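Local coordinates for stage II sporulation protein E (SpoIIE) (Moorella thermoacetica, PDB 3ZT9) that probably acts as a manganese-dependent PP2C-type phosphatase in a stressosome signalling pathway that controls secondary messenger signalling, at residues 87-92 with 137-142; 94-99 with 143-148. All blocks are in the same frame, centred on the assembly; numbering follows the deposited sequence.

Interaction 1. Residues 87-92 with 137-142. With MN (manganese (II) ion), chain D.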
ATOM      1  N   CYS A  87       3.432   4.511  -2.320  1.00 12.94           N
ATOM      2  CA  CYS A  87       3.288   5.328  -3.535  0.76 13.80           C
ATOM      3  C   CYS A  87       3.332   6.768  -3.102  1.00 13.27           C
ATOM      4  O   CYS A  87       2.649   7.159  -2.156  1.00 16.27           O
ATOM      5  CB  CYS A  87       1.924   5.129  -4.210  0.76 16.17           C
ATOM      6  SG  CYS A  87       1.648   3.558  -5.009  0.76 17.40           S
ATOM      7  N   ARG A  88       4.097   7.576  -3.809  1.00 12.91           N
ATOM      8  CA  ARG A  88       4.184   8.995  -3.473  1.00 13.93           C
ATOM      9  C   ARG A  88       3.642   9.709  -4.699  1.00 17.36           C
ATOM     10  O   ARG A  88       4.201   9.578  -5.773  1.00 16.56           O
ATOM     11  CB  ARG A  88       5.637   9.417  -3.207  1.00 16.21           C
ATOM     12  CG  ARG A  88       5.841  10.944  -2.975  1.00 18.63           C
ATOM     13  CD  ARG A  88       7.370  11.238  -2.748  1.00 21.60           C
ATOM     14  NE  ARG A  88       7.656  12.606  -2.302  1.00 29.29           N
ATOM     15  CZ  ARG A  88       7.688  13.659  -3.105  1.00 34.36           C
ATOM     16  NH1 ARG A  88       7.432  13.521  -4.403  1.00 26.46           N
ATOM     17  NH2 ARG A  88       7.967  14.857  -2.616  1.00 43.65           N
ATOM     18  N   VAL A  89       2.526  10.399  -4.543  1.00 15.28           N
ATOM     19  CA  VAL A  89       1.861  11.043  -5.687  1.00 15.17           C
ATOM     20  C   VAL A  89       1.945  12.545  -5.571  1.00 14.81           C
ATOM     21  O   VAL A  89       1.310  13.152  -4.705  1.00 15.89           O
ATOM     22  CB  VAL A  89       0.383  10.642  -5.723  1.00 18.31           C
ATOM     23  CG1 VAL A  89      -0.256  11.107  -7.024  1.00 22.71           C
ATOM     24  CG2 VAL A  89       0.284   9.112  -5.537  1.00 16.27           C
ATOM     25  N   ASP A  90       2.757  13.150  -6.419  1.00 17.65           N
ATOM     26  CA  ASP A  90       2.932  14.569  -6.407  1.00 18.20           C
ATOM     27  C   ASP A  90       1.969  15.172  -7.395  1.00 17.36           C
ATOM     28  O   ASP A  90       2.303  15.334  -8.540  1.00 19.28           O
ATOM     29  CB  ASP A  90       4.373  14.828  -6.829  1.00 27.48           C
ATOM     30  CG  ASP A  90       4.789  16.233  -6.668  1.00 30.16           C
ATOM     31  OD1 ASP A  90       3.956  17.169  -6.621  1.00 20.54           O
ATOM     32  OD2 ASP A  90       6.029  16.392  -6.636  1.00 40.06           O
ATOM     33  N   ARG A  91       0.765  15.510  -6.952  1.00 17.24           N
ATOM     34  CA  ARG A  91      -0.255  15.921  -7.908  1.00 19.70           C
ATOM     35  C   ARG A  91       0.044  17.280  -8.531  1.00 26.94           C
ATOM     36  O   ARG A  91      -0.270  17.523  -9.681  1.00 29.39           O
ATOM     37  CB  ARG A  91      -1.614  15.888  -7.214  1.00 18.75           C
ATOM     38  CG  ARG A  91      -1.889  14.534  -6.597  1.00 25.10           C
ATOM     39  CD  ARG A  91      -3.237  14.523  -5.901  1.00 30.72           C
ATOM     40  NE  ARG A  91      -4.322  14.688  -6.861  1.00 32.16           N
ATOM     41  CZ  ARG A  91      -5.293  15.593  -6.782  1.00 32.51           C
ATOM     42  NH1 ARG A  91      -5.352  16.485  -5.785  1.00 27.45           N
ATOM     43  NH2 ARG A  91      -6.217  15.597  -7.730  1.00 38.27           N
ATOM     44  N   ARG A  92       0.713  18.142  -7.783  1.00 22.07           N
ATOM     45  CA  ARG A  92       1.027  19.480  -8.264  1.00 32.78           C
ATOM     46  C   ARG A  92       2.066  19.433  -9.391  1.00 36.81           C
ATOM     47  O   ARG A  92       1.963  20.156 -10.389  1.00 29.52           O
ATOM     48  CB  ARG A  92       1.512  20.340  -7.104  1.00 41.56           C
ATOM     49  CG  ARG A  92       2.672  19.712  -6.376  1.00 75.83           C
ATOM     50  CD  ARG A  92       3.467  20.691  -5.571  1.00 98.88           C
ATOM     51  NE  ARG A  92       4.729  20.109  -5.117  1.00111.53           N
ATOM     52  CZ  ARG A  92       5.040  19.929  -3.847  1.00119.57           C
ATOM     53  NH1 ARG A  92       4.233  20.314  -2.889  1.00121.32           N
ATOM     54  NH2 ARG A  92       6.196  19.384  -3.553  1.00121.41           N
ATOM     55  N   GLY A 137       6.371   7.443 -12.684  1.00 16.12           N
ATOM     56  CA  GLY A 137       5.443   7.676 -13.780  1.00 15.39           C
ATOM     57  C   GLY A 137       4.881   9.081 -13.723  1.00 15.36           C
ATOM     58  O   GLY A 137       5.259   9.872 -12.845  1.00 14.55           O
ATOM     59  N   SER A 138       4.025   9.399 -14.699  1.00 13.85           N
ATOM     60  CA  SER A 138       3.374  10.705 -14.778  1.00 15.85           C
ATOM     61  C   SER A 138       1.975  10.564 -14.231  1.00 16.14           C
ATOM     62  O   SER A 138       1.286   9.579 -14.541  1.00 17.33           O
ATOM     63  CB  SER A 138       3.262  11.151 -16.237  1.00 24.68           C
ATOM     64  OG  SER A 138       4.538  11.149 -16.847  1.00 29.58           O
ATOM     65  N   TYR A 139       1.573  11.528 -13.404  1.00 16.66           N
ATOM     66  CA  TYR A 139       0.230  11.546 -12.822  1.00 16.31           C
ATOM     67  C   TYR A 139      -0.600  12.660 -13.472  1.00 15.40           C
ATOM     68  O   TYR A 139      -0.129  13.781 -13.662  1.00 16.31           O
ATOM     69  CB  TYR A 139       0.288  11.802 -11.298  1.00 12.92           C
ATOM     70  CG  TYR A 139      -1.102  12.106 -10.732  1.00 13.78           C
ATOM     71  CD1 TYR A 139      -1.974  11.061 -10.389  1.00 11.93           C
ATOM     72  CD2 TYR A 139      -1.532  13.415 -10.573  1.00 14.42           C
ATOM     73  CE1 TYR A 139      -3.261  11.322  -9.910  1.00 18.34           C
ATOM     74  CE2 TYR A 139      -2.822  13.686 -10.085  1.00 16.69           C
ATOM     75  CZ  TYR A 139      -3.660  12.632  -9.753  1.00 20.42           C
ATOM     76  OH  TYR A 139      -4.924  12.882  -9.304  1.00 14.86           O
ATOM     77  N   GLN A 140      -1.844  12.374 -13.811  1.00 13.36           N
ATOM     78  CA  GLN A 140      -2.731  13.473 -14.112  1.00 17.62           C
ATOM     79  C   GLN A 140      -4.057  13.149 -13.442  1.00 14.49           C
ATOM     80  O   GLN A 140      -4.381  11.993 -13.236  1.00 16.47           O
ATOM     81  CB  GLN A 140      -2.858  13.686 -15.617  1.00 29.44           C
ATOM     82  CG  GLN A 140      -3.813  12.806 -16.321  1.00 41.93           C
ATOM     83  CD  GLN A 140      -3.982  13.230 -17.772  1.00 63.71           C
ATOM     84  OE1 GLN A 140      -5.045  13.672 -18.182  1.00 68.05           O
ATOM     85  NE2 GLN A 140      -2.918  13.110 -18.545  1.00 64.01           N
ATOM     86  N   GLU A 141      -4.817  14.176 -13.116  1.00 16.67           N
ATOM     87  CA  GLU A 141      -6.111  13.960 -12.486  1.00 13.03           C
ATOM     88  C   GLU A 141      -6.959  12.938 -13.259  1.00 17.79           C
ATOM     89  O   GLU A 141      -7.049  12.984 -14.491  1.00 15.76           O
ATOM     90  CB  GLU A 141      -6.837  15.312 -12.400  1.00 16.18           C
ATOM     91  CG  GLU A 141      -8.303  15.172 -12.047  1.00 29.13           C
ATOM     92  CD  GLU A 141      -8.517  14.437 -10.752  1.00 37.58           C
ATOM     93  OE1 GLU A 141      -8.002  14.941  -9.737  1.00 28.79           O
ATOM     94  OE2 GLU A 141      -9.184  13.355 -10.752  1.00 23.29           O
ATOM     95  N   GLY A 142      -7.556  12.026 -12.503  1.00 15.01           N
ATOM     96  CA  GLY A 142      -8.341  10.923 -13.024  1.00 17.66           C
ATOM     97  C   GLY A 142      -7.618   9.584 -12.965  1.00 18.89           C
ATOM     98  O   GLY A 142      -8.248   8.522 -13.061  1.00 15.13           O
TER
HETATM   99 MN    MN D1196     -10.398  12.426  -9.337  0.69 17.60          MN
HETATM  100  O   HOH W   1      -9.310  13.641  -7.839  1.00 28.21           O
HETATM  101  O   HOH W   2     -11.633  11.311 -10.731  1.00 19.55           O
HETATM  102  O   HOH W   3     -11.875  14.018  -9.858  1.00 26.88           O
HETATM  103  O   HOH W   4     -12.020  11.740  -7.894  1.00 34.45           O
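At a peripheral manganese site of this PP2C-type fold, R91 grips both Y139 and E141, joining the end of strand 82-90 to the turn that leads from strand 135-138 to strand 144-148. E141 binds the metal through one carboxylate oxygen, OE2, at 2.1 Å; four waters and the C-terminal OXT of R193 complete six ligands. Its other oxygen, OE1, faces R91 NH2 at 2.8 Å in a salt bridge, with the carboxylate and guanidinium planes turned 77° apart, and probably also accepts a bond from metal-bound water 1, which has other acceptors in reach. R91 NH2 also hydrogen-bonds the backbone O of E2. R91 NE donates to Y139 OH at 3.1 Å, with an N-H...O angle of 164° and the oxygen in the guanidinium plane; NH2 adds a weak bond to the same hydroxyl. A bend in the arginine chain at chi3 (65°) turns this edge toward both partners, after R91 CG has passed Y139 CE2 at 3.7 Å. Further along the ring, V89 CG1 lies over one face toward the rim, in a CH-pi contact 4.1 Å from the centroid. The carboxylate thus divides its two oxygens between metal and arginine, while phenol and carboxylate together limit the rotation of the guanidinium; the manganese ion at OE2 and R91 at OE1 would be expected to keep E141 ionised.

Interaction 2. Residues 94-99 with 143-148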
ATOM      1  N   GLY A  94       2.671  16.562 -11.079  1.00 18.29           N
ATOM      2  CA  GLY A  94       2.165  15.623 -12.059  1.00 19.54           C
ATOM      3  C   GLY A  94       3.035  14.377 -12.173  1.00 17.83           C
ATOM      4  O   GLY A  94       3.267  13.849 -13.269  1.00 15.56           O
ATOM      5  N   LEU A  95       3.518  13.909 -11.033  1.00 14.39           N
ATOM      6  CA  LEU A  95       4.470  12.794 -10.995  1.00 14.13           C
ATOM      7  C   LEU A  95       4.117  11.820  -9.888  1.00 16.69           C
ATOM      8  O   LEU A  95       3.563  12.208  -8.876  1.00 16.12           O
ATOM      9  CB  LEU A  95       5.876  13.297 -10.694  1.00 17.73           C
ATOM     10  CG  LEU A  95       6.428  14.382 -11.637  1.00 20.76           C
ATOM     11  CD1 LEU A  95       7.720  14.965 -11.020  1.00 23.67           C
ATOM     12  CD2 LEU A  95       6.661  13.801 -13.009  1.00 20.51           C
ATOM     13  N   TRP A  96       4.460  10.552 -10.075  1.00 13.66           N
ATOM     14  CA  TRP A  96       4.387   9.566  -8.973  1.00 14.68           C
ATOM     15  C   TRP A  96       5.639   8.682  -8.939  1.00 15.41           C
ATOM     16  O   TRP A  96       6.357   8.522  -9.941  1.00 15.08           O
ATOM     17  CB  TRP A  96       3.123   8.684  -9.021  1.00 13.88           C
ATOM     18  CG  TRP A  96       2.978   7.851 -10.258  1.00 13.79           C
ATOM     19  CD1 TRP A  96       2.199   8.159 -11.367  1.00 15.65           C
ATOM     20  CD2 TRP A  96       3.557   6.557 -10.525  1.00 16.46           C
ATOM     21  NE1 TRP A  96       2.283   7.145 -12.293  1.00 15.74           N
ATOM     22  CE2 TRP A  96       3.120   6.161 -11.816  1.00 18.81           C
ATOM     23  CE3 TRP A  96       4.412   5.705  -9.813  1.00 12.96           C
ATOM     24  CZ2 TRP A  96       3.505   4.950 -12.401  1.00 13.26           C
ATOM     25  CZ3 TRP A  96       4.818   4.502 -10.406  1.00 16.66           C
ATOM     26  CH2 TRP A  96       4.361   4.133 -11.680  1.00 19.24           C
ATOM     27  N   GLN A  97       5.945   8.176  -7.744  1.00 13.92           N
ATOM     28  CA  GLN A  97       7.003   7.188  -7.584  1.00 14.29           C
ATOM     29  C   GLN A  97       6.412   6.085  -6.736  1.00 19.51           C
ATOM     30  O   GLN A  97       5.532   6.336  -5.906  1.00 15.47           O
ATOM     31  CB  GLN A  97       8.194   7.756  -6.799  1.00 18.08           C
ATOM     32  CG  GLN A  97       8.970   8.849  -7.417  1.00 34.07           C
ATOM     33  CD  GLN A  97      10.137   9.265  -6.509  1.00 32.11           C
ATOM     34  OE1 GLN A  97      10.545  10.421  -6.495  1.00 54.41           O
ATOM     35  NE2 GLN A  97      10.669   8.311  -5.752  1.00 24.82           N
ATOM     36  N   ALA A  98       6.846   4.845  -6.924  1.00 13.45           N
ATOM     37  CA  ALA A  98       6.333   3.829  -6.018  1.00 12.79           C
ATOM     38  C   ALA A  98       7.422   2.793  -5.797  1.00 18.17           C
ATOM     39  O   ALA A  98       8.234   2.555  -6.689  1.00 17.20           O
ATOM     40  CB  ALA A  98       5.126   3.152  -6.609  1.00 14.22           C
ATOM     41  N   ALA A  99       7.421   2.137  -4.635  1.00 15.28           N
ATOM     42  CA  ALA A  99       8.313   0.959  -4.478  1.00 12.54           C
ATOM     43  C   ALA A  99       7.660  -0.055  -3.555  1.00 13.40           C
ATOM     44  O   ALA A  99       6.762   0.303  -2.781  1.00 13.69           O
ATOM     45  CB  ALA A  99       9.656   1.399  -3.915  1.00 14.53           C
ATOM     46  N   ASP A 143      -6.293   9.621 -12.832  1.00 12.91           N
ATOM     47  CA  ASP A 143      -5.535   8.377 -12.673  1.00 14.55           C
ATOM     48  C   ASP A 143      -5.915   7.732 -11.337  1.00 15.10           C
ATOM     49  O   ASP A 143      -6.159   8.438 -10.363  1.00 12.30           O
ATOM     50  CB  ASP A 143      -4.047   8.677 -12.679  1.00 15.73           C
ATOM     51  CG  ASP A 143      -3.547   9.166 -14.049  1.00 15.96           C
ATOM     52  OD1 ASP A 143      -4.303   9.149 -15.035  1.00 17.95           O
ATOM     53  OD2 ASP A 143      -2.378   9.574 -14.130  1.00 16.33           O
ATOM     54  N   LEU A 144      -5.925   6.407 -11.297  1.00 13.28           N
ATOM     55  CA  LEU A 144      -6.455   5.668 -10.153  1.00 13.66           C
ATOM     56  C   LEU A 144      -5.322   4.856  -9.576  1.00 21.49           C
ATOM     57  O   LEU A 144      -4.472   4.355 -10.324  1.00 13.82           O
ATOM     58  CB  LEU A 144      -7.567   4.755 -10.616  1.00 15.73           C
ATOM     59  CG  LEU A 144      -8.551   5.384 -11.610  1.00 28.33           C
ATOM     60  CD1 LEU A 144      -9.284   4.370 -12.454  1.00 35.94           C
ATOM     61  CD2 LEU A 144      -9.508   6.169 -10.804  1.00 32.40           C
ATOM     62  N   PHE A 145      -5.288   4.720  -8.243  1.00 14.58           N
ATOM     63  CA  PHE A 145      -4.257   3.894  -7.619  1.00 15.09           C
ATOM     64  C   PHE A 145      -4.963   2.826  -6.795  1.00 20.60           C
ATOM     65  O   PHE A 145      -5.898   3.122  -6.055  1.00 16.40           O
ATOM     66  CB  PHE A 145      -3.396   4.752  -6.679  1.00 12.65           C
ATOM     67  CG  PHE A 145      -2.546   5.797  -7.386  1.00 16.04           C
ATOM     68  CD1 PHE A 145      -3.107   6.957  -7.913  1.00 22.34           C
ATOM     69  CD2 PHE A 145      -1.191   5.608  -7.533  1.00 15.48           C
ATOM     70  CE1 PHE A 145      -2.311   7.895  -8.585  1.00 20.28           C
ATOM     71  CE2 PHE A 145      -0.401   6.514  -8.211  1.00 20.13           C
ATOM     72  CZ  PHE A 145      -0.966   7.679  -8.727  1.00 20.21           C
ATOM     73  N   LEU A 146      -4.525   1.582  -6.913  1.00 14.61           N
ATOM     74  CA  LEU A 146      -5.055   0.511  -6.095  1.00 13.01           C
ATOM     75  C   LEU A 146      -3.836  -0.127  -5.389  1.00 10.54           C
ATOM     76  O   LEU A 146      -2.815  -0.390  -6.047  1.00 11.68           O
ATOM     77  CB  LEU A 146      -5.703  -0.568  -6.990  1.00 13.58           C
ATOM     78  CG  LEU A 146      -5.988  -1.900  -6.279  1.00 16.48           C
ATOM     79  CD1 LEU A 146      -7.135  -1.826  -5.244  1.00 14.91           C
ATOM     80  CD2 LEU A 146      -6.294  -2.915  -7.356  1.00 19.08           C
ATOM     81  N   ILE A 147      -3.917  -0.349  -4.076  1.00 10.77           N
ATOM     82  CA  ILE A 147      -2.843  -1.019  -3.363  1.00 10.58           C
ATOM     83  C   ILE A 147      -3.524  -2.077  -2.491  1.00 12.58           C
ATOM     84  O   ILE A 147      -4.502  -1.779  -1.823  1.00 14.44           O
ATOM     85  CB  ILE A 147      -1.987  -0.049  -2.422  1.00 13.51           C
ATOM     86  CG1 ILE A 147      -1.459   1.177  -3.226  1.00 11.88           C
ATOM     87  CG2 ILE A 147      -0.806  -0.861  -1.739  1.00 13.08           C
ATOM     88  CD1 ILE A 147      -0.674   2.238  -2.419  1.00 22.01           C
ATOM     89  N   HIS A 148      -3.020  -3.298  -2.487  1.00 10.88           N
ATOM     90  CA  HIS A 148      -3.573  -4.266  -1.547  1.00 13.11           C
ATOM     91  C   HIS A 148      -2.561  -5.292  -1.068  1.00 11.21           C
ATOM     92  O   HIS A 148      -1.626  -5.644  -1.769  1.00 12.15           O
ATOM     93  CB  HIS A 148      -4.835  -4.960  -2.160  1.00 14.18           C
ATOM     94  CG  HIS A 148      -4.583  -5.729  -3.416  1.00 12.17           C
ATOM     95  ND1 HIS A 148      -4.089  -7.020  -3.414  1.00 13.94           N
ATOM     96  CD2 HIS A 148      -4.767  -5.398  -4.721  1.00 16.21           C
ATOM     97  CE1 HIS A 148      -3.983  -7.448  -4.665  1.00 20.16           C
ATOM     98  NE2 HIS A 148      -4.372  -6.479  -5.473  1.00 17.92           N
TER
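W96 and F145 meet in a T-shaped pair, the phenyl edge directed at the indole face. The planes stand at 89°, and the centroids of the five-membered ring and the phenyl ring lie 5.6 Å apart. Two neighbouring atoms of the phenyl rim do the touching: F145 CZ comes to 4.1 Å from W96 CD1, and F145 CE2 to 4.2 Å from W96 CG, which places the contact on the pyrrole part of the indole. The tryptophan is set for this by a chi1 of 61°, with CG lodged between the backbone N and the carbonyl carbon. F145 instead turns CG anti to its own carbonyl carbon (chi1 -67°), sending the ring out toward strand 95-101. The CA atoms of the two residues remain 10.4 Å apart, so the contact between these two segments is made by side chains across the gap between the two antiparallel sheets of the PP2C-type beta sandwich: W96 belongs to the sheet containing 82-90, and F145, on strand 144-148, to the sheet in which that strand pairs with 105-110. I108 touches both aromatic residues, and L34 and V89 also pack on F145, making the pair part of the apolar interior.

How the interactions relate
The centres of the two interactions lie about 7 Å apart, and their segments alternate along the chain: 87-92, 94-99, 137-142, 143-148. Strands 82-90, 95-101 and 135-138 are consecutive neighbours in one antiparallel sheet, whereas 144-148 lies in the facing sheet. Backbone pairing links the contacts directly, with D90 N to L95 O and R88 N to Q97 O each at 2.8 Å as probable hydrogen bonds; G94 and L95 both face D90 in a G1 beta bulge. Interaction 2 lies in the interior, its centre about 9 Å from that of the chain; interaction 1 lies about 15 Å from the chain centre, at the sandwich end carrying the peripheral manganese. F145 also touches V89 and Y139, so side-chain packing runs continuously from the intersheet core to the metal-bearing turn.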